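Local coordinates for protein aldehyde dehydrogenase (Anabaena variabilis, PDB 4H7N) that probably oxidises aldehydes to carboxylic acids with NAD+ as the electron acceptor, as other members of the aldehyde dehydrogenase family do, at residues F18-I22 with P166-A170; R67-T71 with T84-D89; S114-I118 with N464-W470; I200-V206 with R225-Y230. One frame throughout, in Å; residues are numbered along the deposited sequence.

Interaction 1 of 4, residues F18-I22 with P166-A170; sequences FDYVI and PRFVA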
loop_
_atom_site.group_PDB
_atom_site.type_symbol
_atom_site.label_atom_id
_atom_site.label_comp_id
_atom_site.label_asym_id
_atom_site.label_seq_id
_atom_site.Cartn_x
_atom_site.Cartn_y
_atom_site.Cartn_z
ATOM N N PHE A 18 -3.465 -6.839 40.358
ATOM C CA PHE A 18 -4.512 -7.053 39.356
ATOM C C PHE A 18 -5.755 -6.294 39.770
ATOM O O PHE A 18 -6.236 -6.461 40.862
ATOM C CB PHE A 18 -4.856 -8.513 39.206
ATOM C CG PHE A 18 -3.798 -9.328 38.529
ATOM C CD1 PHE A 18 -3.265 -8.940 37.300
ATOM C CD2 PHE A 18 -3.370 -10.533 39.093
ATOM C CE1 PHE A 18 -2.297 -9.704 36.669
ATOM C CE2 PHE A 18 -2.406 -11.318 38.455
ATOM C CZ PHE A 18 -1.868 -10.899 37.235
ATOM N N ASP A 19 -6.279 -5.427 38.938
ATOM C CA ASP A 19 -7.435 -4.656 39.377
ATOM C C ASP A 19 -8.464 -4.528 38.291
ATOM O O ASP A 19 -9.280 -3.622 38.336
ATOM C CB ASP A 19 -7.001 -3.276 39.897
ATOM C CG ASP A 19 -6.476 -2.355 38.767
ATOM O OD1 ASP A 19 -6.293 -2.825 37.604
ATOM O OD2 ASP A 19 -6.250 -1.157 39.047
ATOM N N TYR A 20 -8.413 -5.420 37.297
ATOM C CA TYR A 20 -9.269 -5.305 36.152
ATOM C C TYR A 20 -9.226 -6.646 35.452
ATOM O O TYR A 20 -8.236 -7.350 35.568
ATOM C CB TYR A 20 -8.764 -4.236 35.220
ATOM C CG TYR A 20 -9.785 -3.722 34.236
ATOM C CD1 TYR A 20 -10.789 -2.883 34.663
ATOM C CD2 TYR A 20 -9.703 -4.011 32.882
ATOM C CE1 TYR A 20 -11.706 -2.367 33.780
ATOM C CE2 TYR A 20 -10.624 -3.505 31.974
ATOM C CZ TYR A 20 -11.618 -2.677 32.427
ATOM O OH TYR A 20 -12.561 -2.133 31.607
ATOM N N VAL A 21 -10.309 -6.981 34.772
ATOM C CA VAL A 21 -10.438 -8.277 34.076
ATOM C C VAL A 21 -11.002 -7.985 32.718
ATOM O O VAL A 21 -11.926 -7.207 32.600
ATOM C CB VAL A 21 -11.432 -9.224 34.767
ATOM C CG1 VAL A 21 -11.594 -10.504 33.963
ATOM C CG2 VAL A 21 -10.924 -9.565 36.170
ATOM N N ILE A 22 -10.490 -8.622 31.683
ATOM C CA ILE A 22 -11.127 -8.509 30.386
ATOM C C ILE A 22 -11.421 -9.922 29.904
ATOM O O ILE A 22 -10.818 -10.871 30.398
ATOM C CB ILE A 22 -10.195 -7.781 29.389
ATOM C CG1 ILE A 22 -8.863 -8.497 29.224
ATOM C CG2 ILE A 22 -9.977 -6.331 29.825
ATOM C CD1 ILE A 22 -7.963 -7.771 28.264
ATOM N N PRO A 166 -6.249 -1.630 28.775
ATOM C CA PRO A 166 -7.534 -1.715 28.102
ATOM C C PRO A 166 -8.636 -0.900 28.769
ATOM O O PRO A 166 -9.743 -0.825 28.248
ATOM C CB PRO A 166 -7.853 -3.208 28.215
ATOM C CG PRO A 166 -7.358 -3.503 29.600
ATOM C CD PRO A 166 -6.117 -2.656 29.815
ATOM N N ARG A 167 -8.370 -0.315 29.919
ATOM C CA ARG A 167 -9.477 0.242 30.739
ATOM C C ARG A 167 -10.137 1.491 30.150
ATOM O O ARG A 167 -11.313 1.742 30.397
ATOM C CB ARG A 167 -9.007 0.579 32.139
ATOM C CG ARG A 167 -8.276 -0.530 32.862
ATOM C CD ARG A 167 -7.767 0.052 34.159
ATOM N NE ARG A 167 -6.913 -0.855 34.893
ATOM C CZ ARG A 167 -5.671 -1.214 34.543
ATOM N NH1 ARG A 167 -5.114 -0.821 33.410
ATOM N NH2 ARG A 167 -4.963 -1.972 35.356
ATOM N N PHE A 168 -9.409 2.213 29.289
ATOM C CA PHE A 168 -9.919 3.461 28.701
ATOM C C PHE A 168 -11.105 3.216 27.798
ATOM O O PHE A 168 -11.839 4.141 27.525
ATOM C CB PHE A 168 -8.840 4.189 27.920
ATOM C CG PHE A 168 -8.489 3.514 26.620
ATOM C CD1 PHE A 168 -7.620 2.445 26.584
ATOM C CD2 PHE A 168 -9.056 3.947 25.436
ATOM C CE1 PHE A 168 -7.301 1.833 25.387
ATOM C CE2 PHE A 168 -8.746 3.334 24.219
ATOM C CZ PHE A 168 -7.856 2.283 24.197
ATOM N N VAL A 169 -11.281 1.983 27.338
ATOM C CA VAL A 169 -12.384 1.602 26.492
ATOM C C VAL A 169 -13.758 1.781 27.185
ATOM O O VAL A 169 -14.734 2.242 26.555
ATOM C CB VAL A 169 -12.195 0.156 25.957
ATOM C CG1 VAL A 169 -13.418 -0.302 25.205
ATOM C CG2 VAL A 169 -11.032 0.126 24.959
ATOM N N ALA A 170 -13.840 1.501 28.469
ATOM C CA ALA A 170 -15.164 1.468 29.136
ATOM C C ALA A 170 -15.864 2.842 29.027
ATOM O O ALA A 170 -16.996 2.912 28.618
ATOM C CB ALA A 170 -15.039 1.021 30.586
HETATM O O HOH W 1 -8.974 -1.038 36.976
HETATM O O HOH W 2 -12.204 -2.139 29.027
#
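Arg167 reaches along the ring of Tyr20 to the carboxylate of Asp19, meeting the ring with its first carbons and the acid with its end. CB passes near CZ of the tyrosine ring. CG then sits over the centre of one ring face, 3.6 Å from the centroid and 6° off the normal, a textbook CH-pi contact. From CG to NE the chain runs extended, which carries the charge past the ring. NE gives water 1 a hydrogen bond of 2.9 Å, and the same water donates to the carbonyl O of Asp19. At the tip, NH2 donates to Asp19 OD1 at 2.7 Å in a nearly straight bond (170°); OD1 accepts with its syn lone pair and lies in the guanidinium plane, and NE adds a weak second bond to it. Arginine suits the place because its methylenes can lie on an aromatic face while its end pairs with an acid. Beyond the ring, Tyr20 OH gives its proton to water 2, which bonds to Pro166 O, and Ile22 CG2 packs on Pro166 CG at 3.9 Å. Strand 18-22, paired with strand 8-11, thus lies against the turn leading into helix 169-176, while Asp77 of helix 67-78 holds Arg167 NH1.

Interaction 2 of 4, residues R67-T71 with T84-D89; sequences REQLT and TVLEID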
loop_
_atom_site.group_PDB
_atom_site.type_symbol
_atom_site.label_atom_id
_atom_site.label_comp_id
_atom_site.label_asym_id
_atom_site.label_seq_id
_atom_site.Cartn_x
_atom_site.Cartn_y
_atom_site.Cartn_z
ATOM N N ARG A 67 -15.795 13.496 30.680
ATOM C CA ARG A 67 -14.338 13.567 30.515
ATOM C C ARG A 67 -13.608 13.040 31.741
ATOM O O ARG A 67 -12.594 12.375 31.615
ATOM C CB ARG A 67 -13.890 15.006 30.223
ATOM C CG ARG A 67 -12.420 15.082 29.865
ATOM C CD ARG A 67 -11.963 16.476 29.453
ATOM N NE ARG A 67 -10.504 16.417 29.338
ATOM C CZ ARG A 67 -9.762 17.018 28.423
ATOM N NH1 ARG A 67 -10.307 17.797 27.512
ATOM N NH2 ARG A 67 -8.454 16.888 28.466
ATOM N N GLU A 68 -14.122 13.322 32.933
ATOM C CA GLU A 68 -13.461 12.858 34.124
ATOM C C GLU A 68 -13.355 11.346 34.201
ATOM O O GLU A 68 -12.414 10.844 34.755
ATOM C CB GLU A 68 -14.142 13.409 35.388
ATOM C CG GLU A 68 -13.707 14.843 35.614
ATOM C CD GLU A 68 -14.786 15.717 36.198
ATOM O OE1 GLU A 68 -15.091 15.562 37.408
ATOM O OE2 GLU A 68 -15.326 16.567 35.440
ATOM N N GLN A 69 -14.334 10.628 33.685
ATOM C CA GLN A 69 -14.306 9.170 33.692
ATOM C C GLN A 69 -13.283 8.663 32.672
ATOM O O GLN A 69 -12.647 7.654 32.902
ATOM C CB GLN A 69 -15.669 8.625 33.310
ATOM C CG GLN A 69 -16.680 8.616 34.458
ATOM C CD GLN A 69 -17.161 10.007 34.788
ATOM O OE1 GLN A 69 -17.414 10.822 33.902
ATOM N NE2 GLN A 69 -17.279 10.292 36.052
ATOM N N LEU A 70 -13.122 9.369 31.548
ATOM C CA LEU A 70 -12.094 8.982 30.586
ATOM C C LEU A 70 -10.696 9.196 31.190
ATOM O O LEU A 70 -9.834 8.314 31.136
ATOM C CB LEU A 70 -12.275 9.724 29.264
ATOM C CG LEU A 70 -11.216 9.423 28.179
ATOM C CD1 LEU A 70 -11.207 7.953 27.770
ATOM C CD2 LEU A 70 -11.455 10.260 26.940
ATOM N N THR A 71 -10.508 10.353 31.826
ATOM C CA THR A 71 -9.254 10.710 32.435
ATOM C C THR A 71 -8.916 9.652 33.526
ATOM O O THR A 71 -7.803 9.152 33.603
ATOM C CB THR A 71 -9.354 12.077 33.131
ATOM O OG1 THR A 71 -9.653 13.093 32.181
ATOM C CG2 THR A 71 -8.073 12.408 33.816
ATOM N N THR A 84 -1.757 12.095 30.274
ATOM C CA THR A 84 -3.147 11.678 30.039
ATOM C C THR A 84 -4.000 12.816 29.506
ATOM O O THR A 84 -4.772 12.647 28.543
ATOM C CB THR A 84 -3.741 11.022 31.308
ATOM O OG1 THR A 84 -3.202 9.704 31.431
ATOM C CG2 THR A 84 -5.211 10.896 31.213
ATOM N N VAL A 85 -3.881 13.973 30.135
ATOM C CA VAL A 85 -4.613 15.162 29.680
ATOM C C VAL A 85 -4.258 15.467 28.206
ATOM O O VAL A 85 -5.117 15.714 27.384
ATOM C CB VAL A 85 -4.317 16.381 30.547
ATOM C CG1 VAL A 85 -5.118 17.581 30.066
ATOM C CG2 VAL A 85 -4.644 16.081 32.015
ATOM N N LEU A 86 -2.991 15.397 27.867
ATOM C CA LEU A 86 -2.582 15.664 26.483
ATOM C C LEU A 86 -3.104 14.633 25.517
ATOM O O LEU A 86 -3.525 14.982 24.408
ATOM C CB LEU A 86 -1.057 15.762 26.372
ATOM C CG LEU A 86 -0.351 16.720 27.353
ATOM C CD1 LEU A 86 1.101 16.895 26.900
ATOM C CD2 LEU A 86 -1.025 18.093 27.515
ATOM N N GLU A 87 -3.104 13.360 25.913
ATOM C CA GLU A 87 -3.660 12.329 25.020
ATOM C C GLU A 87 -5.094 12.625 24.736
ATOM O O GLU A 87 -5.544 12.528 23.578
ATOM C CB GLU A 87 -3.618 10.939 25.639
ATOM C CG GLU A 87 -2.496 10.080 25.237
ATOM C CD GLU A 87 -2.671 8.624 25.639
ATOM O OE1 GLU A 87 -2.099 8.290 26.683
ATOM O OE2 GLU A 87 -3.310 7.810 24.889
ATOM N N ILE A 88 -5.838 12.965 25.792
ATOM C CA ILE A 88 -7.246 13.249 25.607
ATOM C C ILE A 88 -7.478 14.473 24.692
ATOM O O ILE A 88 -8.347 14.448 23.834
ATOM C CB ILE A 88 -7.985 13.390 26.936
ATOM C CG1 ILE A 88 -8.012 12.048 27.636
ATOM C CG2 ILE A 88 -9.405 13.835 26.673
ATOM C CD1 ILE A 88 -8.404 12.051 29.118
ATOM N N ASP A 89 -6.723 15.537 24.909
ATOM C CA ASP A 89 -6.841 16.762 24.108
ATOM C C ASP A 89 -6.508 16.473 22.637
ATOM O O ASP A 89 -7.202 16.913 21.724
ATOM C CB ASP A 89 -5.897 17.835 24.653
ATOM C CG ASP A 89 -6.399 18.444 25.966
ATOM O OD1 ASP A 89 -7.631 18.446 26.205
ATOM O OD2 ASP A 89 -5.543 18.926 26.756
#
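Ile88 and Arg67 bury the most surface here, and the isoleucine covers a face of the guanidinium: Ile88 CG2 lies over its centre, 3.6 Å from Arg67 CZ. Arg67 gets there by holding CG opposite its backbone N (chi1 -172°) and staying extended as far as NE, so that it reaches across to segment 84-89, whose axis passes 10.8 Å from that of segment 67-71 at the closest. At its end, NH1 and NH2 both donate to one oxygen, Asp89 OD1, at 3.0 and 2.9 Å. The acceptor lies in the guanidinium plane, but the carboxylate is turned 65° from it: NH1 comes in nearly on the line of the C-O bond, whereas NH2 approaches from above the carboxylate plane. The other branch of Ile88 serves the neighbouring turn of helix 67-78. Its CG1 meets Leu70 CD2 tip to tip at 3.9 Å, and CD1 rests 3.5 Å from OG1 of Thr71, the residue with the next largest buried surface. A branched aliphatic residue suits this place, since it can cover a flat cation and fill a leucine contact at once. A leucine in place of Arg67 would probably leave Asp89 OD1 without its paired donors and Ile88 CG2 without the flat group beneath it. The chemistry is therefore divided: a charged clasp bridges the two helices beside an aliphatic contact, and Ile88 belongs to both.

Interaction 3 of 4, residues S114-I118 with N464-W470; sequences SIPFI and NSTSDPW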
loop_
_atom_site.group_PDB
_atom_site.type_symbol
_atom_site.label_atom_id
_atom_site.label_comp_id
_atom_site.label_asym_id
_atom_site.label_seq_id
_atom_site.Cartn_x
_atom_site.Cartn_y
_atom_site.Cartn_z
ATOM N N SER A 114 -8.411 12.320 -22.962
ATOM C CA SER A 114 -7.784 12.547 -24.242
ATOM C C SER A 114 -8.651 12.105 -25.403
ATOM O O SER A 114 -8.279 12.313 -26.546
ATOM C CB SER A 114 -6.474 11.787 -24.323
ATOM O OG SER A 114 -6.690 10.384 -24.196
ATOM N N ILE A 115 -9.796 11.491 -25.138
ATOM C CA ILE A 115 -10.688 11.109 -26.223
ATOM C C ILE A 115 -11.992 11.912 -26.098
ATOM O O ILE A 115 -12.621 11.909 -25.038
ATOM C CB ILE A 115 -10.904 9.582 -26.206
ATOM C CG1 ILE A 115 -9.542 8.901 -26.349
ATOM C CG2 ILE A 115 -11.863 9.149 -27.304
ATOM C CD1 ILE A 115 -9.626 7.429 -26.595
ATOM N N PRO A 116 -12.398 12.624 -27.183
ATOM C CA PRO A 116 -13.480 13.573 -26.954
ATOM C C PRO A 116 -14.824 12.930 -26.660
ATOM O O PRO A 116 -15.655 13.594 -26.085
ATOM C CB PRO A 116 -13.537 14.415 -28.249
ATOM C CG PRO A 116 -12.697 13.712 -29.235
ATOM C CD PRO A 116 -11.841 12.696 -28.545
ATOM N N PHE A 117 -15.054 11.668 -27.047
ATOM C CA PHE A 117 -16.343 11.004 -26.769
ATOM C C PHE A 117 -16.300 10.055 -25.559
ATOM O O PHE A 117 -17.239 9.279 -25.352
ATOM C CB PHE A 117 -16.857 10.245 -27.979
ATOM C CG PHE A 117 -15.859 9.304 -28.590
ATOM C CD1 PHE A 117 -15.780 7.985 -28.171
ATOM C CD2 PHE A 117 -15.015 9.724 -29.614
ATOM C CE1 PHE A 117 -14.870 7.108 -28.748
ATOM C CE2 PHE A 117 -14.104 8.859 -30.194
ATOM C CZ PHE A 117 -14.028 7.544 -29.758
ATOM N N ILE A 118 -15.217 10.112 -24.790
ATOM C CA ILE A 118 -15.118 9.392 -23.551
ATOM C C ILE A 118 -14.917 10.370 -22.392
ATOM O O ILE A 118 -13.911 11.118 -22.338
ATOM C CB ILE A 118 -13.921 8.390 -23.501
ATOM C CG1 ILE A 118 -13.906 7.390 -24.669
ATOM C CG2 ILE A 118 -13.917 7.627 -22.183
ATOM C CD1 ILE A 118 -15.125 6.478 -24.765
ATOM N N ASN A 464 -21.066 9.167 -27.139
ATOM C CA ASN A 464 -21.580 9.345 -28.508
ATOM C C ASN A 464 -22.209 8.055 -28.996
ATOM O O ASN A 464 -22.311 7.109 -28.243
ATOM C CB ASN A 464 -20.472 9.816 -29.461
ATOM C CG ASN A 464 -19.401 8.759 -29.658
ATOM O OD1 ASN A 464 -19.207 7.875 -28.791
ATOM N ND2 ASN A 464 -18.707 8.816 -30.787
ATOM N N SER A 465 -22.597 8.003 -30.272
ATOM C CA SER A 465 -23.375 6.880 -30.783
ATOM C C SER A 465 -22.800 6.136 -31.967
ATOM O O SER A 465 -23.420 5.205 -32.449
ATOM C CB SER A 465 -24.792 7.337 -31.130
ATOM O OG SER A 465 -25.542 7.284 -29.937
ATOM N N THR A 466 -21.629 6.528 -32.436
ATOM C CA THR A 466 -20.997 5.781 -33.497
ATOM C C THR A 466 -19.961 4.825 -32.902
ATOM O O THR A 466 -19.582 4.953 -31.751
ATOM C CB THR A 466 -20.345 6.716 -34.507
ATOM O OG1 THR A 466 -19.469 7.585 -33.803
ATOM C CG2 THR A 466 -21.391 7.546 -35.212
ATOM N N SER A 467 -19.548 3.860 -33.711
ATOM C CA SER A 467 -18.544 2.880 -33.362
ATOM C C SER A 467 -17.269 3.512 -32.830
ATOM O O SER A 467 -16.844 4.559 -33.305
ATOM C CB SER A 467 -18.163 2.066 -34.594
ATOM O OG SER A 467 -19.261 1.302 -34.986
ATOM N N ASP A 468 -16.680 2.871 -31.823
ATOM C CA ASP A 468 -15.334 3.198 -31.422
ATOM C C ASP A 468 -14.425 2.784 -32.574
ATOM O O ASP A 468 -14.611 1.704 -33.164
ATOM C CB ASP A 468 -14.930 2.437 -30.154
ATOM C CG ASP A 468 -15.577 2.979 -28.880
ATOM O OD1 ASP A 468 -16.214 4.041 -28.913
ATOM O OD2 ASP A 468 -15.389 2.335 -27.805
ATOM N N PRO A 469 -13.428 3.627 -32.899
ATOM C CA PRO A 469 -12.596 3.296 -34.064
ATOM C C PRO A 469 -11.800 2.009 -33.935
ATOM O O PRO A 469 -11.425 1.440 -34.939
ATOM C CB PRO A 469 -11.650 4.517 -34.212
ATOM C CG PRO A 469 -11.803 5.335 -32.971
ATOM C CD PRO A 469 -13.064 4.906 -32.261
ATOM N N TRP A 470 -11.540 1.554 -32.707
ATOM C CA TRP A 470 -10.749 0.352 -32.468
ATOM C C TRP A 470 -11.544 -0.956 -32.520
ATOM O O TRP A 470 -10.946 -2.032 -32.540
ATOM C CB TRP A 470 -10.011 0.451 -31.134
ATOM C CG TRP A 470 -10.838 0.903 -29.971
ATOM C CD1 TRP A 470 -11.561 0.118 -29.134
ATOM C CD2 TRP A 470 -11.039 2.250 -29.531
ATOM N NE1 TRP A 470 -12.203 0.886 -28.194
ATOM C CE2 TRP A 470 -11.872 2.196 -28.387
ATOM C CE3 TRP A 470 -10.578 3.498 -29.979
ATOM C CZ2 TRP A 470 -12.275 3.345 -27.683
ATOM C CZ3 TRP A 470 -10.982 4.643 -29.295
ATOM C CH2 TRP A 470 -11.833 4.557 -28.153
#
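Phe117 projects into the curve of segment 464-470 and touches four of its residues. It holds CG between its backbone N and carbonyl carbon (chi1 51°), which directs the ring toward that segment. The amide of Asn464 lies beside the root of the ring, with Asn464 CG 3.4 Å from Phe117 CB and the two flat groups only 23° apart. Further out, Asp468 OD1 comes obliquely to the ring, 3.4 Å from Phe117 CE1. The far end meets two apolar groups: Phe117 CZ is 3.8 Å from Pro469 CD, and CE1 is 4.0 Å from Trp470 CH2. That same tryptophan atom receives Ile115 CD1 at 3.9 Å. A flat apolar ring suits a place lined by a proline, a tryptophan and an isoleucine.

Ile115 also lays CG2 over the centre of one Phe117 face. The type I turn from Ile115 to Ile118, closed by a bond of 3.2 Å from Ile118 N to Ile115 O, brings the two side chains together. Lys462, at the end of strand 454-462, gathers the polar atoms: its NZ forms a salt bridge with Asp468 OD1 and hydrogen bonds with Asn464 OD1 and Thr466 O.

Outside this shell, Trp470 meets the ring of Trp256 of the second subunit, and Ile115 packs on Met427 of that subunit. The contact thus ties the loop between strands 109-112 and 118-134 to the tail that follows strand 454-462, at the subunit interface.

Interaction 4 of 4, residues I200-V206 with R225-Y230; sequences INYVDFV and RFIPAY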
loop_
_atom_site.group_PDB
_atom_site.type_symbol
_atom_site.label_atom_id
_atom_site.label_comp_id
_atom_site.label_asym_id
_atom_site.label_seq_id
_atom_site.Cartn_x
_atom_site.Cartn_y
_atom_site.Cartn_z
ATOM N N ILE A 200 -7.511 -10.626 12.362
ATOM C CA ILE A 200 -6.986 -10.482 11.002
ATOM C C ILE A 200 -7.694 -11.421 10.022
ATOM O O ILE A 200 -7.846 -11.081 8.811
ATOM C CB ILE A 200 -5.460 -10.699 10.987
ATOM C CG1 ILE A 200 -4.768 -9.583 11.772
ATOM C CG2 ILE A 200 -4.927 -10.805 9.577
ATOM C CD1 ILE A 200 -3.320 -9.884 12.124
ATOM N N ASN A 201 -8.150 -12.577 10.504
ATOM C CA ASN A 201 -8.969 -13.450 9.652
ATOM C C ASN A 201 -10.321 -12.940 9.225
ATOM O O ASN A 201 -10.855 -13.515 8.307
ATOM C CB ASN A 201 -9.153 -14.827 10.208
ATOM C CG ASN A 201 -7.846 -15.529 10.404
ATOM O OD1 ASN A 201 -6.908 -15.354 9.633
ATOM N ND2 ASN A 201 -7.742 -16.245 11.505
ATOM N N TYR A 202 -10.848 -11.874 9.833
ATOM C CA TYR A 202 -12.229 -11.447 9.577
ATOM C C TYR A 202 -12.404 -10.082 8.873
ATOM O O TYR A 202 -13.517 -9.749 8.445
ATOM C CB TYR A 202 -13.033 -11.435 10.888
ATOM C CG TYR A 202 -12.966 -12.769 11.591
ATOM C CD1 TYR A 202 -13.406 -13.943 10.953
ATOM C CD2 TYR A 202 -12.375 -12.890 12.829
ATOM C CE1 TYR A 202 -13.284 -15.193 11.572
ATOM C CE2 TYR A 202 -12.261 -14.125 13.468
ATOM C CZ TYR A 202 -12.701 -15.274 12.834
ATOM O OH TYR A 202 -12.579 -16.490 13.481
ATOM N N VAL A 203 -11.326 -9.320 8.758
ATOM C CA VAL A 203 -11.384 -7.952 8.284
ATOM C C VAL A 203 -10.882 -7.840 6.842
ATOM O O VAL A 203 -10.335 -8.798 6.286
ATOM C CB VAL A 203 -10.625 -7.024 9.234
ATOM C CG1 VAL A 203 -11.232 -7.102 10.657
ATOM C CG2 VAL A 203 -9.155 -7.289 9.300
ATOM N N ASP A 204 -11.088 -6.673 6.259
ATOM C CA ASP A 204 -10.707 -6.368 4.879
ATOM C C ASP A 204 -9.404 -5.587 4.798
ATOM O O ASP A 204 -8.850 -5.388 3.720
ATOM C CB ASP A 204 -11.811 -5.533 4.233
ATOM C CG ASP A 204 -13.157 -6.256 4.216
ATOM O OD1 ASP A 204 -13.192 -7.472 4.016
ATOM O OD2 ASP A 204 -14.205 -5.634 4.520
ATOM N N PHE A 205 -8.916 -5.138 5.944
ATOM C CA PHE A 205 -7.810 -4.188 6.052
ATOM C C PHE A 205 -7.347 -4.270 7.539
ATOM O O PHE A 205 -8.183 -4.204 8.462
ATOM C CB PHE A 205 -8.292 -2.769 5.693
ATOM C CG PHE A 205 -7.181 -1.745 5.513
ATOM C CD1 PHE A 205 -6.365 -1.368 6.568
ATOM C CD2 PHE A 205 -6.996 -1.130 4.299
ATOM C CE1 PHE A 205 -5.342 -0.467 6.390
ATOM C CE2 PHE A 205 -5.988 -0.184 4.105
ATOM C CZ PHE A 205 -5.142 0.118 5.159
ATOM N N VAL A 206 -6.056 -4.348 7.781
ATOM C CA VAL A 206 -5.509 -4.348 9.151
ATOM C C VAL A 206 -4.486 -3.261 9.365
ATOM O O VAL A 206 -3.511 -3.120 8.587
ATOM C CB VAL A 206 -4.930 -5.715 9.585
ATOM C CG1 VAL A 206 -3.733 -6.148 8.744
ATOM C CG2 VAL A 206 -4.530 -5.663 11.073
ATOM N N ARG A 225 -3.927 -13.779 3.837
ATOM C CA ARG A 225 -5.335 -13.462 3.685
ATOM C C ARG A 225 -5.639 -12.596 2.463
ATOM O O ARG A 225 -6.779 -12.464 2.079
ATOM C CB ARG A 225 -5.813 -12.812 4.946
ATOM C CG ARG A 225 -5.717 -13.849 6.082
ATOM C CD ARG A 225 -7.120 -14.346 6.360
ATOM N NE ARG A 225 -7.785 -13.076 6.579
ATOM C CZ ARG A 225 -8.875 -12.585 5.978
ATOM N NH1 ARG A 225 -9.654 -13.330 5.194
ATOM N NH2 ARG A 225 -9.227 -11.345 6.321
ATOM N N PHE A 226 -4.601 -12.034 1.853
ATOM C CA PHE A 226 -4.707 -11.118 0.709
ATOM C C PHE A 226 -5.512 -9.859 1.059
ATOM O O PHE A 226 -6.416 -9.452 0.316
ATOM C CB PHE A 226 -5.230 -11.805 -0.549
ATOM C CG PHE A 226 -4.763 -11.161 -1.821
ATOM C CD1 PHE A 226 -3.487 -11.357 -2.271
ATOM C CD2 PHE A 226 -5.593 -10.325 -2.546
ATOM C CE1 PHE A 226 -3.059 -10.801 -3.448
ATOM C CE2 PHE A 226 -5.149 -9.723 -3.698
ATOM C CZ PHE A 226 -3.862 -9.967 -4.150
ATOM N N ILE A 227 -5.125 -9.223 2.164
ATOM C CA ILE A 227 -5.628 -7.898 2.516
ATOM C C ILE A 227 -4.497 -6.875 2.743
ATOM O O ILE A 227 -3.369 -7.222 3.084
ATOM C CB ILE A 227 -6.509 -7.947 3.784
ATOM C CG1 ILE A 227 -5.686 -8.339 5.006
ATOM C CG2 ILE A 227 -7.707 -8.871 3.634
ATOM C CD1 ILE A 227 -6.432 -8.250 6.300
ATOM N N PRO A 228 -4.795 -5.588 2.567
ATOM C CA PRO A 228 -3.842 -4.552 2.868
ATOM C C PRO A 228 -3.499 -4.514 4.345
ATOM O O PRO A 228 -4.374 -4.723 5.205
ATOM C CB PRO A 228 -4.579 -3.269 2.522
ATOM C CG PRO A 228 -5.738 -3.687 1.686
ATOM C CD PRO A 228 -6.084 -5.049 2.144
ATOM N N ALA A 229 -2.240 -4.222 4.617
ATOM C CA ALA A 229 -1.777 -3.984 5.978
ATOM C C ALA A 229 -1.050 -2.650 6.089
ATOM O O ALA A 229 -0.101 -2.370 5.331
ATOM C CB ALA A 229 -0.855 -5.124 6.397
ATOM N N TYR A 230 -1.459 -1.851 7.068
ATOM C CA TYR A 230 -0.716 -0.680 7.477
ATOM C C TYR A 230 -0.000 -1.020 8.766
ATOM O O TYR A 230 -0.619 -1.406 9.773
ATOM C CB TYR A 230 -1.574 0.578 7.637
ATOM C CG TYR A 230 -0.714 1.770 8.078
ATOM C CD1 TYR A 230 -0.046 2.559 7.137
ATOM C CD2 TYR A 230 -0.570 2.109 9.402
ATOM C CE1 TYR A 230 0.787 3.604 7.528
ATOM C CE2 TYR A 230 0.272 3.136 9.792
ATOM C CZ TYR A 230 0.931 3.885 8.848
ATOM O OH TYR A 230 1.753 4.941 9.197
#
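A beta-alpha-beta unit, strand 205-209, helix 212-225 and strand 229-232, is closed here where the parallel strands begin. Val206 pairs with Ala229: Val206 N donates to Pro228 O at 3.1 Å, and Tyr230 N to Val206 O at 2.9 Å. Val206 CG1 and Ala229 CB share one face of the sheet, where both side chains also pack on Ala222 of the connecting helix; small and beta-branched residues fit that close approach. On Phe205, Pro228 CB makes an off-centre CH-pi contact, while Tyr230 CB lies at the ring's edge. Tyr230 OH goes on to hydrogen-bond Glu232, the predicted active-site residue.

Before the strands, Ile227 projects toward segment 200-206, its CD1 4.2 Å from Val203 CG2. It follows a Schellman motif at Phe226 that ends helix 212-225, whose last turn carries Arg225. This side chain bends at chi2 (-104°) and chi3 (-54°), and the double bend turns its end back onto segment 200-206. NE and NH2 grip Ile200 O side-on, at 3.0 and 2.9 Å, and NH2 adds a weak bond to Val203 O. Arginine suits a place where two carbonyls converge, because one flat group offers many N-H donors. A methionine here would probably leave Ile200 O without both of these donors, and Val203 O without its weak one, so that this part of the chain is less firmly held to the helix end. The face of the guanidinium is occupied too: Asn201 O stands over its centre, 3.2 Å from Arg225 CZ, without a hydrogen bond.

Overall arrangement
Interactions 1 and 2 are neighbours, with centres 16 Å apart, and they touch where Phe168 O meets Leu70 CD1 at 3.9 Å. Helix 67-78 joins them, since it carries Arg67 to Thr71 and also Asp77, a second acidic partner of Arg167. Interaction 4 stands apart, about 16 Å from each of them between nearest atoms, and is the one beside the predicted active site: the side chain of Tyr230 comes within about 2 Å of that of Glu232. Interaction 3 is remote, its centre 40 Å from that of interaction 4 and 63 Å from that of interaction 1. Even so, interactions 3 and 4 both meet the second subunit, whereas interactions 1 and 2 lie within one chain.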